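Local coordinates for flocculation protein FLO11 (Saccharomyces cerevisiae, PDB 4UYT), which mediates homotypic cell-cell adhesion of yeast through its N-terminal Flo11 domain, supporting flocculation, substrate adhesion, invasive and pseudohyphal growth, and biofilm formation, at residues A[61-66]-A[134-139]; A[23-26]-A[30-33]; A[67-72]-A[77-82]. All coordinates share one frame; numbering follows the deposited sequence.

Contact 1 (A[61-66]-A[134-139]); sequences LKYLWS and ASSWQW
Tyr63 reaches from the 3-10 turn 61-63 into the loop segment 134-139, where two tryptophans and a serine receive it. Its CG stands anti to its own carbonyl carbon (chi1 -63°), which carries the ring toward the loop. The contact begins at the base: CB lies 3.8 Å from CZ3 of Trp137, in the plane of that indole. CG and CD1 continue along the same benzo edge, CD1 approaching Trp137 CE3 to 3.8 Å. This pair is an offset edge-to-face arrangement, with the Trp137 edge turned to the tyrosine face and the planes inclined at 73°. Farther out along the ring, on the same side of its plane, CE2 sits 3.7 Å from CH2 of Trp139, which also presents its edge to the face of Tyr63; here the six-membered rings have centroids 5.1 Å apart. At the tip, the Tyr63 hydroxyl OH meets OG of Ser136 at 2.6 Å, a short hydrogen bond lying near the plane of the phenol. The serine is small enough to fit at this rim, and its OG is also hydrogen-bonded to the carbonyl of Tyr133. The Trp137 NE1 is engaged by the carbonyl of Gly140, which helps hold that indole in place.

Tyrosine suits the position because it offers an aromatic face to two indole edges and a polar end to a serine. The weakly positive C-H edges of the tryptophans meet the electron-rich phenol face, while the hydroxyl bond probably helps set how far the ring reaches, making a directional aromatic cluster.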
ATOM      1  N   LEU A  61      18.421   3.161   0.736  1.00 14.76           N
ATOM      2  CA  LEU A  61      18.163   1.742   0.512  1.00 14.54           C
ATOM      3  C   LEU A  61      19.047   0.814   1.365  1.00 14.29           C
ATOM      4  O   LEU A  61      18.651  -0.298   1.678  1.00 14.95           O
ATOM      5  CB  LEU A  61      18.329   1.404  -0.975  1.00 15.28           C
ATOM      6  CG  LEU A  61      17.916  -0.010  -1.411  1.00 16.37           C
ATOM      7  CD1 LEU A  61      16.439  -0.273  -1.163  1.00 16.30           C
ATOM      8  CD2 LEU A  61      18.253  -0.260  -2.881  1.00 15.47           C
ATOM      9  N   LYS A  62      20.238   1.271   1.744  1.00 16.59           N
ATOM     10  CA  LYS A  62      21.159   0.416   2.476  1.00 17.14           C
ATOM     11  C   LYS A  62      20.597  -0.039   3.817  1.00 16.08           C
ATOM     12  O   LYS A  62      20.987  -1.093   4.337  1.00 19.42           O
ATOM     13  CB  LYS A  62      22.509   1.110   2.680  1.00 19.12           C
ATOM     14  CG  LYS A  62      22.508   2.185   3.749  1.00 19.36           C
ATOM     15  CD  LYS A  62      23.777   3.010   3.710  1.00 21.89           C
ATOM     16  CE  LYS A  62      23.813   3.987   4.864  1.00 23.11           C
ATOM     17  NZ  LYS A  62      25.002   4.877   4.762  1.00 26.35           N
ATOM     18  N   TYR A  63      19.676   0.736   4.384  1.00 15.59           N
ATOM     19  CA  TYR A  63      19.085   0.373   5.670  1.00 14.64           C
ATOM     20  C   TYR A  63      18.038  -0.742   5.568  1.00 14.74           C
ATOM     21  O   TYR A  63      17.636  -1.299   6.581  1.00 15.80           O
ATOM     22  CB  TYR A  63      18.431   1.593   6.310  1.00 14.30           C
ATOM     23  CG  TYR A  63      19.366   2.724   6.666  1.00 15.40           C
ATOM     24  CD1 TYR A  63      20.183   2.648   7.790  1.00 18.21           C
ATOM     25  CD2 TYR A  63      19.443   3.859   5.877  1.00 15.75           C
ATOM     26  CE1 TYR A  63      21.040   3.680   8.122  1.00 17.35           C
ATOM     27  CE2 TYR A  63      20.301   4.893   6.196  1.00 16.20           C
ATOM     28  CZ  TYR A  63      21.095   4.796   7.323  1.00 18.80           C
ATOM     29  OH  TYR A  63      21.944   5.831   7.629  1.00 19.79           O
ATOM     30  N   LEU A  64      17.582  -1.029   4.349  1.00 14.60           N
ATOM     31  CA  LEU A  64      16.485  -1.968   4.124  1.00 14.18           C
ATOM     32  C   LEU A  64      16.941  -3.422   3.997  1.00 15.01           C
ATOM     33  O   LEU A  64      17.855  -3.737   3.246  1.00 16.48           O
ATOM     34  CB  LEU A  64      15.738  -1.565   2.862  1.00 13.09           C
ATOM     35  CG  LEU A  64      14.433  -2.325   2.599  1.00 12.83           C
ATOM     36  CD1 LEU A  64      13.360  -1.948   3.610  1.00 12.08           C
ATOM     37  CD2 LEU A  64      13.950  -2.045   1.193  1.00 12.26           C
ATOM     38  N   TRP A  65      16.264  -4.317   4.722  1.00 14.43           N
ATOM     39  CA  TRP A  65      16.459  -5.761   4.574  1.00 15.54           C
ATOM     40  C   TRP A  65      15.363  -6.383   3.688  1.00 14.24           C
ATOM     41  O   TRP A  65      15.660  -7.135   2.764  1.00 16.83           O
ATOM     42  CB  TRP A  65      16.535  -6.437   5.949  1.00 15.85           C
ATOM     43  CG  TRP A  65      16.699  -7.910   5.885  1.00 19.12           C
ATOM     44  CD1 TRP A  65      15.819  -8.837   6.334  1.00 20.16           C
ATOM     45  CD2 TRP A  65      17.811  -8.639   5.344  1.00 20.77           C
ATOM     46  NE1 TRP A  65      16.305 -10.109   6.110  1.00 23.12           N
ATOM     47  CE2 TRP A  65      17.525 -10.012   5.497  1.00 22.47           C
ATOM     48  CE3 TRP A  65      19.003  -8.268   4.726  1.00 20.97           C
ATOM     49  CZ2 TRP A  65      18.411 -11.017   5.089  1.00 24.51           C
ATOM     50  CZ3 TRP A  65      19.885  -9.271   4.320  1.00 23.48           C
ATOM     51  CH2 TRP A  65      19.570 -10.626   4.491  1.00 23.96           C
ATOM     52  N   SER A  66      14.108  -6.050   3.956  0.53 13.00           N
ATOM     53  CA  SER A  66      13.046  -6.611   3.153  0.53 12.46           C
ATOM     54  C   SER A  66      11.822  -5.720   3.174  0.53 11.03           C
ATOM     55  O   SER A  66      11.570  -4.971   4.129  0.53 11.12           O
ATOM     56  CB  SER A  66      12.683  -8.009   3.647  0.53 13.21           C
ATOM     57  OG  SER A  66      12.092  -7.961   4.938  0.53 15.17           O
ATOM     58  N   ALA A 134      23.154   0.396  11.823  1.00 25.19           N
ATOM     59  CA  ALA A 134      22.338   0.813  12.975  1.00 27.49           C
ATOM     60  C   ALA A 134      22.752   2.146  13.601  1.00 27.26           C
ATOM     61  O   ALA A 134      21.915   2.904  14.080  1.00 26.30           O
ATOM     62  CB  ALA A 134      22.325  -0.276  14.040  1.00 27.73           C
ATOM     63  N   SER A 135      24.047   2.435  13.608  1.00 28.06           N
ATOM     64  CA  SER A 135      24.532   3.626  14.294  1.00 28.39           C
ATOM     65  C   SER A 135      24.039   4.937  13.694  1.00 27.51           C
ATOM     66  O   SER A 135      24.024   5.956  14.388  1.00 29.14           O
ATOM     67  CB  SER A 135      26.066   3.625  14.349  1.00 28.79           C
ATOM     68  OG  SER A 135      26.632   3.871  13.075  1.00 34.97           O
ATOM     69  N   SER A 136      23.630   4.916  12.423  1.00 25.06           N
ATOM     70  CA  SER A 136      23.155   6.126  11.757  1.00 22.86           C
ATOM     71  C   SER A 136      21.640   6.121  11.560  1.00 20.23           C
ATOM     72  O   SER A 136      21.078   7.031  10.958  1.00 21.02           O
ATOM     73  CB  SER A 136      23.866   6.322  10.422  1.00 23.55           C
ATOM     74  OG  SER A 136      23.649   5.230   9.561  1.00 23.10           O
ATOM     75  N   TRP A 137      20.973   5.107  12.091  1.00 19.65           N
ATOM     76  CA  TRP A 137      19.531   5.028  11.982  1.00 19.73           C
ATOM     77  C   TRP A 137      18.894   6.097  12.872  1.00 18.32           C
ATOM     78  O   TRP A 137      19.237   6.229  14.038  1.00 20.72           O
ATOM     79  CB  TRP A 137      19.058   3.635  12.381  1.00 18.24           C
ATOM     80  CG  TRP A 137      17.592   3.547  12.340  1.00 16.63           C
ATOM     81  CD1 TRP A 137      16.753   3.790  13.371  1.00 16.41           C
ATOM     82  CD2 TRP A 137      16.765   3.244  11.196  1.00 15.52           C
ATOM     83  NE1 TRP A 137      15.455   3.667  12.957  1.00 15.75           N
ATOM     84  CE2 TRP A 137      15.436   3.323  11.631  1.00 14.63           C
ATOM     85  CE3 TRP A 137      17.025   2.910   9.858  1.00 16.25           C
ATOM     86  CZ2 TRP A 137      14.362   3.094  10.786  1.00 15.53           C
ATOM     87  CZ3 TRP A 137      15.969   2.668   9.026  1.00 14.82           C
ATOM     88  CH2 TRP A 137      14.646   2.777   9.486  1.00 14.98           C
ATOM     89  N   GLN A 138      17.950   6.854  12.317  1.00 16.46           N
ATOM     90  CA  GLN A 138      17.328   7.914  13.085  1.00 17.98           C
ATOM     91  C   GLN A 138      15.849   8.100  12.791  1.00 15.55           C
ATOM     92  O   GLN A 138      15.341   9.212  12.936  1.00 17.08           O
ATOM     93  CB  GLN A 138      18.093   9.213  12.871  1.00 21.01           C
ATOM     94  CG  GLN A 138      18.185   9.673  11.431  1.00 23.66           C
ATOM     95  CD  GLN A 138      18.948  10.972  11.287  1.00 31.09           C
ATOM     96  OE1 GLN A 138      19.908  11.063  10.525  1.00 39.64           O
ATOM     97  NE2 GLN A 138      18.537  11.983  12.034  1.00 34.36           N
ATOM     98  N   TRP A 139      15.158   7.026  12.424  1.00 15.07           N
ATOM     99  CA  TRP A 139      13.777   7.170  12.022  1.00 14.53           C
ATOM    100  C   TRP A 139      12.815   6.298  12.829  1.00 14.35           C
ATOM    101  O   TRP A 139      11.712   6.044  12.350  1.00 15.56           O
ATOM    102  CB  TRP A 139      13.638   6.939  10.500  1.00 13.32           C
ATOM    103  CG  TRP A 139      14.558   7.825   9.727  1.00 13.53           C
ATOM    104  CD1 TRP A 139      14.382   9.146   9.435  1.00 14.99           C
ATOM    105  CD2 TRP A 139      15.845   7.473   9.229  1.00 14.55           C
ATOM    106  NE1 TRP A 139      15.466   9.630   8.748  1.00 15.97           N
ATOM    107  CE2 TRP A 139      16.392   8.628   8.623  1.00 14.97           C
ATOM    108  CE3 TRP A 139      16.584   6.287   9.225  1.00 14.80           C
ATOM    109  CZ2 TRP A 139      17.646   8.621   8.008  1.00 16.80           C
ATOM    110  CZ3 TRP A 139      17.825   6.283   8.619  1.00 16.46           C
ATOM    111  CH2 TRP A 139      18.350   7.446   8.032  1.00 17.46           C
TER

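Contact 2 (A[23-26]-A[30-33]); sequences HMDQ and MQYT
Met24 lays its thioether against the backbone of Gln31 and Tyr32, just where strand 32-43 begins. Its CG is anti to the carbonyl carbon (chi1 -73°), and the bend at chi3 leaves CE 3.6 Å from the Tyr32 carbonyl O. The sulfur SD receives the Tyr32 N-H in a weak hydrogen bond, 3.5 Å from N but nearly straight at 169°. A flexible methionine suits this buried place: its sulfur can accept from a backbone amide while the rest of the chain stays apolar, packing onto Leu146 of strand 143-147.

Nearer the surface, a second and stronger bond joins the side chains of Asp25 and Gln31. Gln31 extends beyond CG to bring NE2 within 3.0 Å of Asp25 OD1. The carboxylate accepts on the syn lone pair of OD1, and that oxygen lies almost in the plane of the amide, although the two flat groups are turned 33° from each other. The carboxylate is a strong acceptor, and the neutral amide donates to it in a charge-assisted hydrogen bond rather than a salt bridge.

Helix 21-25 is thereby tied back to the strand that follows it, a short helix-loop-strand connection leading into the four-stranded antiparallel sheet of the fibronectin type III-like Flo11 domain.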
ATOM      1  N   HIS A  23      -1.641   6.911  14.132  1.00 16.14           N
ATOM      2  CA  HIS A  23      -1.384   5.494  14.297  1.00 15.22           C
ATOM      3  C   HIS A  23       0.085   5.111  14.121  1.00 14.66           C
ATOM      4  O   HIS A  23       0.572   4.202  14.786  1.00 17.01           O
ATOM      5  CB  HIS A  23      -2.256   4.687  13.334  1.00 14.24           C
ATOM      6  CG  HIS A  23      -2.209   3.224  13.582  1.00 15.01           C
ATOM      7  ND1 HIS A  23      -2.816   2.608  14.656  1.00 18.82           N
ATOM      8  CD2 HIS A  23      -1.560   2.250  12.914  1.00 12.90           C
ATOM      9  CE1 HIS A  23      -2.572   1.308  14.603  1.00 16.36           C
ATOM     10  NE2 HIS A  23      -1.813   1.071  13.549  1.00 18.15           N
ATOM     11  N   MET A  24       0.788   5.793  13.224  1.00 14.14           N
ATOM     12  CA  MET A  24       2.230   5.630  13.105  1.00 13.29           C
ATOM     13  C   MET A  24       2.964   6.312  14.272  1.00 14.35           C
ATOM     14  O   MET A  24       3.835   5.709  14.894  1.00 15.65           O
ATOM     15  CB  MET A  24       2.708   6.169  11.771  1.00 12.55           C
ATOM     16  CG  MET A  24       2.294   5.220  10.648  1.00 12.53           C
ATOM     17  SD  MET A  24       2.385   5.869   8.947  1.00 11.86           S
ATOM     18  CE  MET A  24       0.998   7.029   8.980  1.00 12.60           C
ATOM     19  N   ASP A  25       2.554   7.532  14.644  1.00 14.81           N
ATOM     20  CA  ASP A  25       3.167   8.245  15.770  1.00 16.60           C
ATOM     21  C   ASP A  25       3.104   7.404  17.035  1.00 17.13           C
ATOM     22  O   ASP A  25       4.074   7.359  17.793  1.00 19.96           O
ATOM     23  CB  ASP A  25       2.487   9.596  16.015  1.00 17.66           C
ATOM     24  CG  ASP A  25       2.674  10.606  14.878  1.00 18.86           C
ATOM     25  OD1 ASP A  25       3.553  10.453  14.005  1.00 22.71           O
ATOM     26  OD2 ASP A  25       1.934  11.610  14.900  1.00 22.51           O
ATOM     27  N   GLN A  26       1.960   6.802  17.330  1.00 18.81           N
ATOM     28  CA  GLN A  26       1.783   5.997  18.543  1.00 20.80           C
ATOM     29  C   GLN A  26       2.762   4.828  18.655  1.00 19.73           C
ATOM     30  O   GLN A  26       3.055   4.362  19.743  1.00 24.01           O
ATOM     31  CB  GLN A  26       0.349   5.461  18.630  1.00 22.10           C
ATOM     32  CG  GLN A  26      -0.706   6.521  18.926  1.00 26.52           C
ATOM     33  CD  GLN A  26      -0.694   6.998  20.364  1.00 31.26           C
ATOM     34  OE1 GLN A  26      -0.440   8.175  20.639  1.00 35.95           O
ATOM     35  NE2 GLN A  26      -0.964   6.086  21.293  1.00 35.03           N
ATOM     36  N   MET A  30       8.054   6.268  11.617  1.00 12.47           N
ATOM     37  CA  MET A  30       8.059   7.466  10.774  1.00 12.77           C
ATOM     38  C   MET A  30       6.808   7.492   9.920  1.00 12.17           C
ATOM     39  O   MET A  30       6.342   6.461   9.443  1.00 12.55           O
ATOM     40  CB  MET A  30       9.290   7.483   9.873  1.00 12.35           C
ATOM     41  CG  MET A  30       9.401   8.729   9.003  1.00 13.38           C
ATOM     42  SD  MET A  30      10.810   8.698   7.889  1.00 12.65           S
ATOM     43  CE  MET A  30      10.262   7.473   6.706  1.00 12.01           C
ATOM     44  N   GLN A  31       6.262   8.668   9.693  1.00 12.23           N
ATOM     45  CA  GLN A  31       5.092   8.787   8.853  1.00 12.24           C
ATOM     46  C   GLN A  31       5.377   8.435   7.396  1.00 11.26           C
ATOM     47  O   GLN A  31       6.354   8.870   6.800  1.00 12.07           O
ATOM     48  CB  GLN A  31       4.515  10.173   8.933  1.00 13.94           C
ATOM     49  CG  GLN A  31       3.920  10.479  10.304  1.00 16.68           C
ATOM     50  CD  GLN A  31       3.605  11.937  10.487  1.00 17.28           C
ATOM     51  OE1 GLN A  31       3.621  12.743   9.534  1.00 19.25           O
ATOM     52  NE2 GLN A  31       3.276  12.289  11.708  1.00 17.77           N
ATOM     53  N   TYR A  32       4.472   7.650   6.823  1.00 10.69           N
ATOM     54  CA  TYR A  32       4.426   7.357   5.377  1.00  9.50           C
ATOM     55  C   TYR A  32       3.026   7.714   4.882  1.00  9.32           C
ATOM     56  O   TYR A  32       2.070   7.690   5.648  1.00 10.77           O
ATOM     57  CB  TYR A  32       4.666   5.868   5.087  1.00  9.11           C
ATOM     58  CG  TYR A  32       6.048   5.367   5.385  1.00  9.16           C
ATOM     59  CD1 TYR A  32       6.465   5.145   6.695  1.00 10.03           C
ATOM     60  CD2 TYR A  32       6.924   5.022   4.342  1.00  9.42           C
ATOM     61  CE1 TYR A  32       7.725   4.646   6.967  1.00 10.05           C
ATOM     62  CE2 TYR A  32       8.187   4.526   4.614  1.00  9.27           C
ATOM     63  CZ  TYR A  32       8.581   4.350   5.930  1.00  9.79           C
ATOM     64  OH  TYR A  32       9.829   3.841   6.199  1.00 10.22           O
ATOM     65  N   THR A  33       2.934   7.915   3.563  1.00  8.72           N
ATOM     66  CA  THR A  33       1.682   8.050   2.866  1.00  8.80           C
ATOM     67  C   THR A  33       1.610   7.040   1.736  1.00  8.40           C
ATOM     68  O   THR A  33       2.627   6.580   1.210  1.00  8.55           O
ATOM     69  CB  THR A  33       1.484   9.475   2.300  1.00 10.24           C
ATOM     70  OG1 THR A  33       2.538   9.771   1.387  1.00 11.02           O
ATOM     71  CG2 THR A  33       1.443  10.525   3.425  1.00 12.35           C
TER

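Contact 3 (A[67-72]-A[77-82]); sequences LKIIGV and GTVQLY. With ACT (acetate ion), chain H.
Leu67 and Tyr82 pair in an antiparallel beta hairpin of strands 64-70 and 79-83, and a classic beta bulge interrupts the pairing here. Leu67 O accepts from both Leu81 N at 2.9 Å and Tyr82 N at 3.0 Å, so two residues of one strand face a single residue of the other. Ile69 and Val79 then make a regular hydrogen-bonded pair, and Val72 N closes on Gly77 O near the turn.

On the face that carries Leu67, Ile69 and Val79, Ile69 CB and Val79 CB lie side by side at 4.0 Å. Leu81 CD1 fits between Leu67 CD2 and Ile69 CG1. These branched apolar chains suit a buried face: Phe97 and Phe101 of strand 96-104, in the four-stranded sheet, cover Leu67, Ile69 and Leu81.

The Lys68 face is polar. CG of Lys68 lies between its backbone N and carbonyl carbon (chi1 58°), and the extended chain beyond it carries CD past Thr78 CG2. Its NZ donates to two waters, one bonded to Thr78 OG1 and the other to Gln80 OE1. An acetate, probably from crystallisation, binds the amides of Gly77 and Thr78. Gln80 bends at chi2, and its NE2 reaches Tyr82 O at 3.1 Å from the face opposite Leu67 N, 54° out of the carbonyl plane.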
ATOM      1  N   LEU A  67      11.053  -5.843   2.103  1.00 10.88           N
ATOM      2  CA  LEU A  67       9.836  -5.063   1.911  1.00  9.47           C
ATOM      3  C   LEU A  67       8.891  -5.930   1.097  1.00  9.01           C
ATOM      4  O   LEU A  67       9.255  -6.423   0.030  1.00 10.13           O
ATOM      5  CB  LEU A  67      10.169  -3.769   1.172  1.00  9.78           C
ATOM      6  CG  LEU A  67       8.988  -2.834   0.931  1.00  9.67           C
ATOM      7  CD1 LEU A  67       8.423  -2.322   2.233  1.00 10.22           C
ATOM      8  CD2 LEU A  67       9.414  -1.677   0.047  1.00 10.84           C
ATOM      9  N   LYS A  68       7.678  -6.117   1.604  1.00  8.95           N
ATOM     10  CA  LYS A  68       6.713  -6.908   0.867  1.00  9.42           C
ATOM     11  C   LYS A  68       5.333  -6.455   1.216  1.00  8.76           C
ATOM     12  O   LYS A  68       5.056  -5.985   2.325  1.00 10.32           O
ATOM     13  CB  LYS A  68       6.870  -8.388   1.130  1.00 11.53           C
ATOM     14  CG  LYS A  68       6.762  -8.837   2.551  1.00 13.93           C
ATOM     15  CD  LYS A  68       6.828 -10.367   2.604  1.00 17.86           C
ATOM     16  CE  LYS A  68       6.943 -10.882   4.008  1.00 22.53           C
ATOM     17  NZ  LYS A  68       7.029 -12.368   3.943  1.00 27.35           N
ATOM     18  N   ILE A  69       4.458  -6.620   0.246  1.00  8.62           N
ATOM     19  CA  ILE A  69       3.042  -6.396   0.430  1.00  8.67           C
ATOM     20  C   ILE A  69       2.455  -7.754   0.846  1.00  8.32           C
ATOM     21  O   ILE A  69       2.735  -8.786   0.221  1.00  9.47           O
ATOM     22  CB  ILE A  69       2.379  -5.880  -0.853  1.00  8.66           C
ATOM     23  CG1 ILE A  69       3.185  -4.768  -1.490  1.00 10.38           C
ATOM     24  CG2 ILE A  69       0.968  -5.455  -0.550  1.00  9.11           C
ATOM     25  CD1 ILE A  69       2.597  -4.185  -2.738  1.00 11.38           C
ATOM     26  N   ILE A  70       1.678  -7.756   1.919  1.00  8.41           N
ATOM     27  CA  ILE A  70       1.081  -8.970   2.438  1.00  9.28           C
ATOM     28  C   ILE A  70      -0.405  -8.773   2.637  1.00  8.87           C
ATOM     29  O   ILE A  70      -0.927  -7.653   2.625  1.00  8.96           O
ATOM     30  CB  ILE A  70       1.737  -9.382   3.779  1.00 11.60           C
ATOM     31  CG1 ILE A  70       1.605  -8.293   4.859  1.00 13.44           C
ATOM     32  CG2 ILE A  70       3.194  -9.767   3.553  1.00 13.05           C
ATOM     33  CD1 ILE A  70       2.097  -8.713   6.222  1.00 15.53           C
ATOM     34  N   GLY A  71      -1.104  -9.880   2.828  1.00  9.52           N
ATOM     35  CA  GLY A  71      -2.527  -9.814   3.062  1.00 10.64           C
ATOM     36  C   GLY A  71      -3.307  -9.357   1.843  1.00  8.84           C
ATOM     37  O   GLY A  71      -4.369  -8.800   1.989  1.00 10.01           O
ATOM     38  N   VAL A  72      -2.793  -9.630   0.636  1.00  8.46           N
ATOM     39  CA  VAL A  72      -3.448  -9.165  -0.563  1.00  8.00           C
ATOM     40  C   VAL A  72      -4.537 -10.164  -0.955  1.00  7.91           C
ATOM     41  O   VAL A  72      -4.316 -11.381  -1.003  1.00  9.10           O
ATOM     42  CB  VAL A  72      -2.467  -9.033  -1.745  1.00  8.16           C
ATOM     43  CG1 VAL A  72      -3.192  -8.629  -3.013  1.00  8.26           C
ATOM     44  CG2 VAL A  72      -1.402  -7.999  -1.410  1.00  8.98           C
ATOM     45  N   GLY A  77      -1.117 -13.520  -2.812  1.00  9.64           N
ATOM     46  CA  GLY A  77      -1.353 -12.969  -1.499  1.00  9.47           C
ATOM     47  C   GLY A  77      -0.227 -12.122  -0.939  1.00  9.94           C
ATOM     48  O   GLY A  77      -0.425 -11.287  -0.061  1.00 10.51           O
ATOM     49  N   THR A  78       0.969 -12.376  -1.445  1.00  9.89           N
ATOM     50  CA  THR A  78       2.163 -11.649  -1.103  1.00 10.75           C
ATOM     51  C   THR A  78       2.800 -11.134  -2.391  1.00 10.01           C
ATOM     52  O   THR A  78       2.878 -11.844  -3.410  1.00 12.05           O
ATOM     53  CB  THR A  78       3.159 -12.565  -0.349  1.00 13.95           C
ATOM     54  OG1 THR A  78       2.569 -12.966   0.886  1.00 15.07           O
ATOM     55  CG2 THR A  78       4.499 -11.878  -0.075  1.00 14.41           C
ATOM     56  N   VAL A  79       3.281  -9.892  -2.322  1.00  9.04           N
ATOM     57  CA  VAL A  79       4.035  -9.270  -3.408  1.00  9.89           C
ATOM     58  C   VAL A  79       5.357  -8.812  -2.844  1.00  9.13           C
ATOM     59  O   VAL A  79       5.439  -7.818  -2.136  1.00  9.51           O
ATOM     60  CB  VAL A  79       3.278  -8.078  -4.046  1.00 10.52           C
ATOM     61  CG1 VAL A  79       4.048  -7.550  -5.233  1.00 12.13           C
ATOM     62  CG2 VAL A  79       1.883  -8.503  -4.468  1.00 11.94           C
ATOM     63  N   GLN A  80       6.394  -9.591  -3.112  1.00 10.76           N
ATOM     64  CA  GLN A  80       7.716  -9.213  -2.668  1.00 10.59           C
ATOM     65  C   GLN A  80       8.225  -8.019  -3.458  1.00 10.10           C
ATOM     66  O   GLN A  80       8.212  -8.025  -4.686  1.00 12.03           O
ATOM     67  CB  GLN A  80       8.676 -10.392  -2.814  1.00 13.10           C
ATOM     68  CG  GLN A  80       9.939 -10.228  -1.972  1.00 13.63           C
ATOM     69  CD  GLN A  80       9.750 -10.593  -0.509  1.00 13.97           C
ATOM     70  OE1 GLN A  80       9.036 -11.531  -0.169  1.00 17.40           O
ATOM     71  NE2 GLN A  80      10.399  -9.848   0.362  1.00 14.75           N
ATOM     72  N   LEU A  81       8.694  -6.991  -2.750  1.00  9.80           N
ATOM     73  CA  LEU A  81       9.255  -5.796  -3.409  1.00 10.00           C
ATOM     74  C   LEU A  81      10.762  -5.731  -3.267  1.00  9.98           C
ATOM     75  O   LEU A  81      11.442  -5.290  -4.180  1.00 11.14           O
ATOM     76  CB  LEU A  81       8.633  -4.493  -2.889  1.00  9.96           C
ATOM     77  CG  LEU A  81       7.120  -4.423  -3.062  1.00 10.18           C
ATOM     78  CD1 LEU A  81       6.621  -3.103  -2.503  1.00 10.11           C
ATOM     79  CD2 LEU A  81       6.693  -4.579  -4.512  1.00 11.38           C
ATOM     80  N   TYR A  82      11.275  -6.195  -2.134  1.00 10.58           N
ATOM     81  CA  TYR A  82      12.693  -6.192  -1.891  1.00 11.29           C
ATOM     82  C   TYR A  82      12.996  -7.307  -0.919  1.00 11.56           C
ATOM     83  O   TYR A  82      12.319  -7.476   0.094  1.00 12.65           O
ATOM     84  CB  TYR A  82      13.134  -4.871  -1.292  1.00 11.11           C
ATOM     85  CG  TYR A  82      14.612  -4.651  -1.324  1.00 12.30           C
ATOM     86  CD1 TYR A  82      15.210  -4.101  -2.437  1.00 13.33           C
ATOM     87  CD2 TYR A  82      15.403  -4.982  -0.242  1.00 13.15           C
ATOM     88  CE1 TYR A  82      16.567  -3.850  -2.469  1.00 15.86           C
ATOM     89  CE2 TYR A  82      16.752  -4.736  -0.251  1.00 15.56           C
ATOM     90  CZ  TYR A  82      17.325  -4.168  -1.364  1.00 16.79           C
ATOM     91  OH  TYR A  82      18.673  -3.914  -1.381  1.00 23.30           O
TER
HETATM   92  C   ACT H1213       1.227 -16.227  -2.888  1.00 18.97           C
HETATM   93  O   ACT H1213      -0.036 -16.229  -3.201  1.00 25.46           O
HETATM   94  OXT ACT H1213       1.747 -15.061  -2.753  1.00 26.11           O
HETATM   95  CH3 ACT H1213       1.971 -17.485  -2.622  1.00 29.36           C
HETATM   96  O   HOH W   1       4.304 -13.549   3.155  1.00 34.57           O
HETATM   97  O   HOH W   2       8.464 -13.370   1.809  1.00 48.30           O
HETATM   98  O   HOH W   3       0.284 -12.502   2.758  1.00 27.35           O

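Overall arrangement
Contacts 1 and 3 share strand 64-70: the first uses the turn leading into it, the second its hairpin partner, and Leu61 and Leu64 pack on Tyr82 where they adjoin. Contact 2 belongs to the start of strand 32-43 in the four-stranded sheet, yet Met30 touches the backbone of Trp139, with the centres of contacts 1 and 2 about 17 Å apart. Contact 3, closest to the chain's centre, combines a buried aliphatic face with a hydrated one and relies on backbone pairing. Contact 1, most peripheral, depends on aromatic side chains, in a domain whose surface aromatic bands confer homophilic binding. Contact 2 mixes a buried thioether with a surface carboxylate-amide bond.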